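PDB 3OG2: beta-galactosidase from Trichoderma reesei, which probably hydrolyses terminal non-reducing beta-D-galactose residues in beta-D-galactosides, as a member of glycoside hydrolase family 35. Local coordinates for residues L57-F70 with R352-G366. Numbering follows the deposited sequence.
With NAG (2-acetamido-2-deoxy-beta-D-glucopyranose), chain B; MAN (alpha-D-mannopyranose), chain C; BMA (beta-D-mannopyranose), chain D.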
loop_
_atom_site.group_PDB
_atom_site.type_symbol
_atom_site.label_atom_id
_atom_site.label_comp_id
_atom_site.label_asym_id
_atom_site.label_seq_id
_atom_site.Cartn_x
_atom_site.Cartn_y
_atom_site.Cartn_z
ATOM N N LEU A 57 -7.161 12.640 -4.668
ATOM C CA LEU A 57 -5.752 12.258 -4.600
ATOM C C LEU A 57 -5.447 10.951 -5.313
ATOM O O LEU A 57 -4.264 10.630 -5.463
ATOM C CB LEU A 57 -5.321 12.128 -3.116
ATOM C CG LEU A 57 -5.022 13.504 -2.491
ATOM C CD1 LEU A 57 -4.747 13.288 -1.000
ATOM C CD2 LEU A 57 -3.838 14.196 -3.175
ATOM N N TYR A 58 -6.448 10.204 -5.788
ATOM C CA TYR A 58 -6.053 9.006 -6.543
ATOM C C TYR A 58 -5.203 9.338 -7.738
ATOM O O TYR A 58 -4.231 8.617 -8.022
ATOM C CB TYR A 58 -7.304 8.251 -6.995
ATOM C CG TYR A 58 -8.120 7.668 -5.857
ATOM C CD1 TYR A 58 -7.481 7.085 -4.754
ATOM C CD2 TYR A 58 -9.510 7.721 -5.916
ATOM C CE1 TYR A 58 -8.247 6.558 -3.699
ATOM C CE2 TYR A 58 -10.285 7.180 -4.866
ATOM C CZ TYR A 58 -9.637 6.613 -3.784
ATOM O OH TYR A 58 -10.383 6.056 -2.734
ATOM N N LEU A 59 -5.473 10.435 -8.434
ATOM C CA LEU A 59 -4.675 10.778 -9.602
ATOM C C LEU A 59 -3.252 11.104 -9.200
ATOM O O LEU A 59 -2.308 10.842 -9.960
ATOM C CB LEU A 59 -5.289 11.968 -10.358
ATOM C CG LEU A 59 -4.640 12.295 -11.694
ATOM C CD1 LEU A 59 -4.641 11.152 -12.722
ATOM C CD2 LEU A 59 -5.302 13.549 -12.282
ATOM N N ASP A 60 -3.053 11.706 -8.031
ATOM C CA ASP A 60 -1.678 11.923 -7.545
ATOM C C ASP A 60 -0.936 10.627 -7.437
ATOM O O ASP A 60 0.206 10.503 -7.939
ATOM C CB ASP A 60 -1.753 12.649 -6.190
ATOM C CG ASP A 60 -0.355 12.941 -5.682
ATOM O OD1 ASP A 60 0.480 13.490 -6.451
ATOM O OD2 ASP A 60 -0.058 12.655 -4.498
ATOM N N VAL A 61 -1.534 9.630 -6.795
ATOM C CA VAL A 61 -0.775 8.376 -6.672
ATOM C C VAL A 61 -0.660 7.741 -8.037
ATOM O O VAL A 61 0.434 7.173 -8.339
ATOM C CB VAL A 61 -1.478 7.562 -5.588
ATOM C CG1 VAL A 61 -1.041 8.008 -4.198
ATOM C CG2 VAL A 61 -2.977 7.746 -5.684
ATOM N N PHE A 62 -1.638 7.769 -8.915
ATOM C CA PHE A 62 -1.470 7.166 -10.244
ATOM C C PHE A 62 -0.396 7.872 -11.044
ATOM O O PHE A 62 0.346 7.207 -11.776
ATOM C CB PHE A 62 -2.780 7.182 -11.030
ATOM C CG PHE A 62 -3.806 6.129 -10.686
ATOM C CD1 PHE A 62 -5.031 6.490 -10.152
ATOM C CD2 PHE A 62 -3.591 4.791 -10.890
ATOM C CE1 PHE A 62 -5.989 5.520 -9.849
ATOM C CE2 PHE A 62 -4.530 3.815 -10.599
ATOM C CZ PHE A 62 -5.755 4.171 -10.086
ATOM N N HIS A 63 -0.265 9.190 -10.951
ATOM C CA HIS A 63 0.808 9.861 -11.651
ATOM C C HIS A 63 2.181 9.357 -11.188
ATOM O O HIS A 63 3.115 9.211 -11.946
ATOM C CB HIS A 63 0.788 11.366 -11.308
ATOM C CG HIS A 63 -0.169 12.207 -12.034
ATOM N ND1 HIS A 63 -0.582 13.443 -11.591
ATOM C CD2 HIS A 63 -0.714 11.984 -13.254
ATOM C CE1 HIS A 63 -1.392 13.961 -12.496
ATOM N NE2 HIS A 63 -1.499 13.085 -13.521
ATOM N N LYS A 64 2.285 9.131 -9.861
ATOM C CA LYS A 64 3.562 8.697 -9.271
ATOM C C LYS A 64 3.848 7.255 -9.699
ATOM O O LYS A 64 5.025 6.905 -9.912
ATOM C CB LYS A 64 3.475 8.859 -7.758
ATOM C CG LYS A 64 3.557 10.328 -7.370
ATOM C CD LYS A 64 3.121 10.642 -5.946
ATOM C CE LYS A 64 3.374 12.148 -5.728
ATOM N NZ LYS A 64 2.833 12.624 -4.461
ATOM N N ILE A 65 2.836 6.417 -9.849
ATOM C CA ILE A 65 3.084 5.033 -10.316
ATOM C C ILE A 65 3.349 5.005 -11.808
ATOM O O ILE A 65 4.267 4.318 -12.263
ATOM C CB ILE A 65 1.875 4.185 -9.916
ATOM C CG1 ILE A 65 1.888 4.071 -8.377
ATOM C CG2 ILE A 65 1.909 2.828 -10.619
ATOM C CD1 ILE A 65 0.722 3.308 -7.803
ATOM N N LYS A 66 2.602 5.764 -12.595
ATOM C CA LYS A 66 2.859 5.825 -14.046
ATOM C C LYS A 66 4.290 6.292 -14.314
ATOM O O LYS A 66 4.949 5.819 -15.231
ATOM C CB LYS A 66 1.837 6.769 -14.681
ATOM C CG LYS A 66 1.961 6.915 -16.169
ATOM C CD LYS A 66 1.371 5.743 -16.938
ATOM C CE LYS A 66 1.383 6.109 -18.443
ATOM N NZ LYS A 66 0.808 4.957 -19.187
ATOM N N ALA A 67 4.774 7.246 -13.504
ATOM C CA ALA A 67 6.114 7.749 -13.759
ATOM C C ALA A 67 7.183 6.703 -13.487
ATOM O O ALA A 67 8.331 6.853 -13.965
ATOM C CB ALA A 67 6.334 9.000 -12.888
ATOM N N LEU A 68 6.931 5.651 -12.722
ATOM C CA LEU A 68 7.863 4.547 -12.546
ATOM C C LEU A 68 8.056 3.743 -13.844
ATOM O O LEU A 68 8.942 2.907 -13.938
ATOM C CB LEU A 68 7.343 3.546 -11.507
ATOM C CG LEU A 68 7.229 4.051 -10.082
ATOM C CD1 LEU A 68 6.466 3.055 -9.220
ATOM C CD2 LEU A 68 8.640 4.248 -9.496
ATOM N N GLY A 69 7.186 3.931 -14.831
ATOM C CA GLY A 69 7.168 3.083 -16.000
ATOM C C GLY A 69 6.156 1.964 -15.852
ATOM O O GLY A 69 6.081 1.092 -16.725
ATOM N N PHE A 70 5.390 1.978 -14.750
ATOM C CA PHE A 70 4.340 0.935 -14.590
ATOM C C PHE A 70 3.165 1.219 -15.529
ATOM O O PHE A 70 2.950 2.369 -15.908
ATOM C CB PHE A 70 3.840 0.965 -13.164
ATOM C CG PHE A 70 4.803 0.306 -12.147
ATOM C CD1 PHE A 70 6.158 0.090 -12.415
ATOM C CD2 PHE A 70 4.266 -0.073 -10.920
ATOM C CE1 PHE A 70 6.940 -0.506 -11.434
ATOM C CE2 PHE A 70 5.060 -0.706 -9.921
ATOM C CZ PHE A 70 6.419 -0.904 -10.201
ATOM N N ARG A 352 2.462 10.134 0.553
ATOM C CA ARG A 352 2.546 10.143 -0.919
ATOM C C ARG A 352 3.890 10.701 -1.407
ATOM O O ARG A 352 4.060 10.888 -2.624
ATOM C CB ARG A 352 1.333 10.784 -1.637
ATOM C CG ARG A 352 0.012 10.305 -1.019
ATOM C CD ARG A 352 -1.210 10.942 -1.683
ATOM N NE ARG A 352 -1.047 12.382 -1.752
ATOM C CZ ARG A 352 -1.143 13.245 -0.761
ATOM N NH1 ARG A 352 -1.463 12.824 0.474
ATOM N NH2 ARG A 352 -0.927 14.536 -1.034
ATOM N N ARG A 353 4.842 10.922 -0.510
ATOM C CA ARG A 353 6.158 11.406 -0.968
ATOM C C ARG A 353 6.920 10.252 -1.655
ATOM O O ARG A 353 6.805 9.090 -1.265
ATOM C CB ARG A 353 7.017 11.967 0.165
ATOM C CG ARG A 353 6.516 13.329 0.646
ATOM C CD ARG A 353 7.428 13.821 1.766
ATOM N NE ARG A 353 7.339 13.042 2.980
ATOM C CZ ARG A 353 8.317 12.619 3.776
ATOM N NH1 ARG A 353 9.624 12.844 3.573
ATOM N NH2 ARG A 353 8.009 11.920 4.866
ATOM N N ILE A 354 7.710 10.666 -2.659
ATOM C CA ILE A 354 8.491 9.730 -3.475
ATOM C C ILE A 354 9.969 10.078 -3.405
ATOM O O ILE A 354 10.723 10.100 -4.369
ATOM C CB ILE A 354 7.983 9.745 -4.927
ATOM C CG1 ILE A 354 7.961 11.163 -5.542
ATOM C CG2 ILE A 354 6.611 9.081 -4.955
ATOM C CD1 ILE A 354 7.744 11.139 -7.032
ATOM N N ASP A 355 10.419 10.342 -2.159
ATOM C CA ASP A 355 11.814 10.611 -1.925
ATOM C C ASP A 355 12.604 9.368 -1.574
ATOM O O ASP A 355 13.844 9.420 -1.639
ATOM C CB ASP A 355 11.932 11.620 -0.767
ATOM C CG ASP A 355 11.414 10.948 0.496
ATOM O OD1 ASP A 355 10.261 10.564 0.618
ATOM O OD2 ASP A 355 12.186 10.706 1.491
ATOM N N ARG A 356 12.005 8.236 -1.223
ATOM C CA ARG A 356 12.843 7.061 -0.847
ATOM C C ARG A 356 13.632 6.602 -2.055
ATOM O O ARG A 356 13.113 6.589 -3.197
ATOM C CB ARG A 356 11.961 5.898 -0.375
ATOM C CG ARG A 356 11.358 6.224 1.014
ATOM C CD ARG A 356 10.394 5.098 1.407
ATOM N NE ARG A 356 10.162 5.108 2.860
ATOM C CZ ARG A 356 9.070 4.681 3.458
ATOM N NH1 ARG A 356 8.025 4.215 2.777
ATOM N NH2 ARG A 356 9.000 4.728 4.802
ATOM N N GLU A 357 14.898 6.214 -1.823
ATOM C CA GLU A 357 15.730 5.790 -2.966
ATOM C C GLU A 357 15.094 4.647 -3.740
ATOM O O GLU A 357 15.227 4.544 -4.964
ATOM C CB GLU A 357 17.108 5.419 -2.461
ATOM C CG GLU A 357 18.085 5.189 -3.632
ATOM C CD GLU A 357 19.566 5.336 -3.270
ATOM O OE1 GLU A 357 19.922 5.982 -2.229
ATOM O OE2 GLU A 357 20.399 4.831 -4.032
ATOM N N LYS A 358 14.376 3.773 -3.004
ATOM C CA LYS A 358 13.755 2.629 -3.678
ATOM C C LYS A 358 12.767 3.080 -4.739
ATOM O O LYS A 358 12.546 2.371 -5.718
ATOM C CB LYS A 358 13.049 1.654 -2.686
ATOM C CG LYS A 358 12.011 2.364 -1.826
ATOM C CD LYS A 358 11.381 1.444 -0.808
ATOM C CE LYS A 358 10.609 0.282 -1.451
ATOM N NZ LYS A 358 10.080 -0.647 -0.390
ATOM N N TYR A 359 12.145 4.238 -4.634
ATOM C CA TYR A 359 11.265 4.741 -5.715
ATOM C C TYR A 359 12.079 4.910 -6.987
ATOM O O TYR A 359 11.684 4.484 -8.085
ATOM C CB TYR A 359 10.573 6.059 -5.262
ATOM C CG TYR A 359 9.708 6.615 -6.380
ATOM C CD1 TYR A 359 10.233 7.487 -7.353
ATOM C CD2 TYR A 359 8.341 6.256 -6.460
ATOM C CE1 TYR A 359 9.470 7.989 -8.386
ATOM C CE2 TYR A 359 7.569 6.753 -7.493
ATOM C CZ TYR A 359 8.135 7.622 -8.444
ATOM O OH TYR A 359 7.412 8.147 -9.484
ATOM N N SER A 360 13.203 5.660 -6.861
ATOM C CA SER A 360 13.955 5.986 -8.084
ATOM C C SER A 360 14.557 4.740 -8.697
ATOM O O SER A 360 14.613 4.636 -9.934
ATOM C CB SER A 360 15.041 7.006 -7.745
ATOM O OG SER A 360 14.441 8.186 -7.176
ATOM N N GLU A 361 14.989 3.782 -7.848
ATOM C CA GLU A 361 15.515 2.519 -8.416
ATOM C C GLU A 361 14.411 1.749 -9.134
ATOM O O GLU A 361 14.646 1.172 -10.194
ATOM C CB GLU A 361 16.095 1.692 -7.291
ATOM C CG GLU A 361 16.344 0.243 -7.723
ATOM C CD GLU A 361 17.300 0.022 -8.875
ATOM O OE1 GLU A 361 18.321 0.775 -8.912
ATOM O OE2 GLU A 361 17.118 -0.899 -9.750
ATOM N N LEU A 362 13.186 1.756 -8.574
ATOM C CA LEU A 362 12.085 1.033 -9.235
ATOM C C LEU A 362 11.765 1.663 -10.573
ATOM O O LEU A 362 11.457 0.929 -11.533
ATOM C CB LEU A 362 10.897 1.026 -8.289
ATOM C CG LEU A 362 9.694 0.212 -8.700
ATOM C CD1 LEU A 362 10.056 -1.229 -9.064
ATOM C CD2 LEU A 362 8.697 0.212 -7.528
ATOM N N LYS A 363 11.860 3.002 -10.669
ATOM C CA LYS A 363 11.637 3.665 -11.963
ATOM C C LYS A 363 12.653 3.211 -12.992
ATOM O O LYS A 363 12.327 3.061 -14.160
ATOM C CB LYS A 363 11.787 5.185 -11.735
ATOM C CG LYS A 363 11.646 5.989 -13.016
ATOM C CD LYS A 363 11.592 7.526 -12.773
ATOM C CE LYS A 363 12.881 7.961 -12.035
ATOM N NZ LYS A 363 12.905 9.454 -11.918
ATOM N N LEU A 364 13.931 2.981 -12.610
ATOM C CA LEU A 364 14.887 2.528 -13.624
ATOM C C LEU A 364 14.432 1.200 -14.225
ATOM O O LEU A 364 14.571 0.956 -15.435
ATOM C CB LEU A 364 16.260 2.334 -12.999
ATOM C CG LEU A 364 16.856 3.515 -12.256
ATOM C CD1 LEU A 364 18.270 3.163 -11.777
ATOM C CD2 LEU A 364 16.894 4.751 -13.137
ATOM N N GLN A 365 13.867 0.354 -13.358
ATOM C CA GLN A 365 13.433 -0.974 -13.835
ATOM C C GLN A 365 12.174 -0.908 -14.669
ATOM O O GLN A 365 12.085 -1.578 -15.708
ATOM C CB GLN A 365 13.187 -1.876 -12.614
ATOM C CG GLN A 365 14.472 -2.113 -11.781
ATOM C CD GLN A 365 14.176 -2.997 -10.587
ATOM O OE1 GLN A 365 13.188 -3.750 -10.534
ATOM N NE2 GLN A 365 15.003 -2.944 -9.574
ATOM N N GLY A 366 11.199 -0.080 -14.254
ATOM C CA GLY A 366 9.986 0.030 -15.065
ATOM C C GLY A 366 10.250 0.639 -16.436
ATOM O O GLY A 366 9.705 0.198 -17.469
HETATM C C1 NAG B . 16.564 11.255 -2.085
HETATM C C2 NAG B . 17.713 10.567 -2.809
HETATM C C3 NAG B . 18.034 9.228 -2.179
HETATM C C4 NAG B . 18.294 9.419 -0.675
HETATM C C5 NAG B . 17.078 10.131 -0.048
HETATM C C6 NAG B . 17.285 10.484 1.416
HETATM C C7 NAG B . 17.669 11.156 -5.199
HETATM C C8 NAG B . 16.965 10.954 -6.510
HETATM N N2 NAG B . 17.303 10.347 -4.211
HETATM O O3 NAG B . 19.121 8.627 -2.812
HETATM O O4 NAG B . 18.409 8.115 -0.096
HETATM O O5 NAG B . 16.928 11.392 -0.725
HETATM O O6 NAG B . 18.495 11.197 1.609
HETATM O O7 NAG B . 18.434 12.115 -5.019
HETATM C C1 MAN C . 22.923 7.457 -2.023
HETATM C C2 MAN C . 23.224 6.095 -2.630
HETATM C C3 MAN C . 24.761 5.912 -2.635
HETATM C C4 MAN C . 25.411 7.070 -3.435
HETATM C C5 MAN C . 25.026 8.405 -2.756
HETATM C C6 MAN C . 25.550 9.577 -3.593
HETATM O O2 MAN C . 22.718 6.073 -3.955
HETATM O O3 MAN C . 25.021 4.670 -3.352
HETATM O O4 MAN C . 26.813 6.914 -3.375
HETATM O O5 MAN C . 23.597 8.491 -2.740
HETATM O O6 MAN C . 25.328 10.803 -2.878
HETATM C C1 BMA D . 19.404 7.976 0.785
HETATM C C2 BMA D . 19.359 6.576 1.412
HETATM C C3 BMA D . 20.554 6.419 2.358
HETATM C C4 BMA D . 21.872 6.689 1.620
HETATM C C5 BMA D . 21.786 8.090 0.959
HETATM C C6 BMA D . 23.023 8.480 0.189
HETATM O O2 BMA D . 19.347 5.555 0.397
HETATM O O3 BMA D . 20.561 5.073 2.817
HETATM O O4 BMA D . 22.914 6.705 2.614
HETATM O O5 BMA D . 20.646 8.130 0.053
HETATM O O6 BMA D . 23.419 7.385 -0.683
HETATM O O HOH W 1 -0.024 15.463 -3.509
HETATM O O HOH W 2 7.373 -1.339 -17.323
#
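Arg352 NE donates to Asp60 OD2 at 2.9 Å in a salt bridge. The oxygen lies near the guanidinium plane, but the carboxylate plane is turned 70° from it. Asp60 OD2 also accepts from Lys64 NZ, while Asp60 OD1 pairs with Arg591. Lys64, extended beyond CG, carries NZ on to Arg352 O, 2.8 Å away and above the carbonyl plane. Leu57 CD1 covers one guanidinium face, 3.6 Å from Arg352 CZ. A leucine in place of Arg352 would probably leave Asp60 without one of its charged mates and Leu57 without the flat group it covers.

Tyr359 OH donates to Lys64 O at 2.7 Å, on a carbonyl lone pair. With chi1 at 178°, Tyr359 CG lies opposite the backbone N and the ring reaches helix 58-66. Leu68 CD2 sits over one ring face in a CH-pi contact, and Ile354 CB over the other. Leu362 CD2 packs against Leu68 CD1 and Phe70 CZ. Gly69, with positive phi, makes a Schellman motif after the helix. There Leu68 O receives CA-H contacts from Lys363 and Gly366, 3.3 Å from Gly366 CA. Helix 58-66, after strand 38-47, packs on helix 357-370, after the paired strand 318-321, as where the ends of a TIM barrel meet.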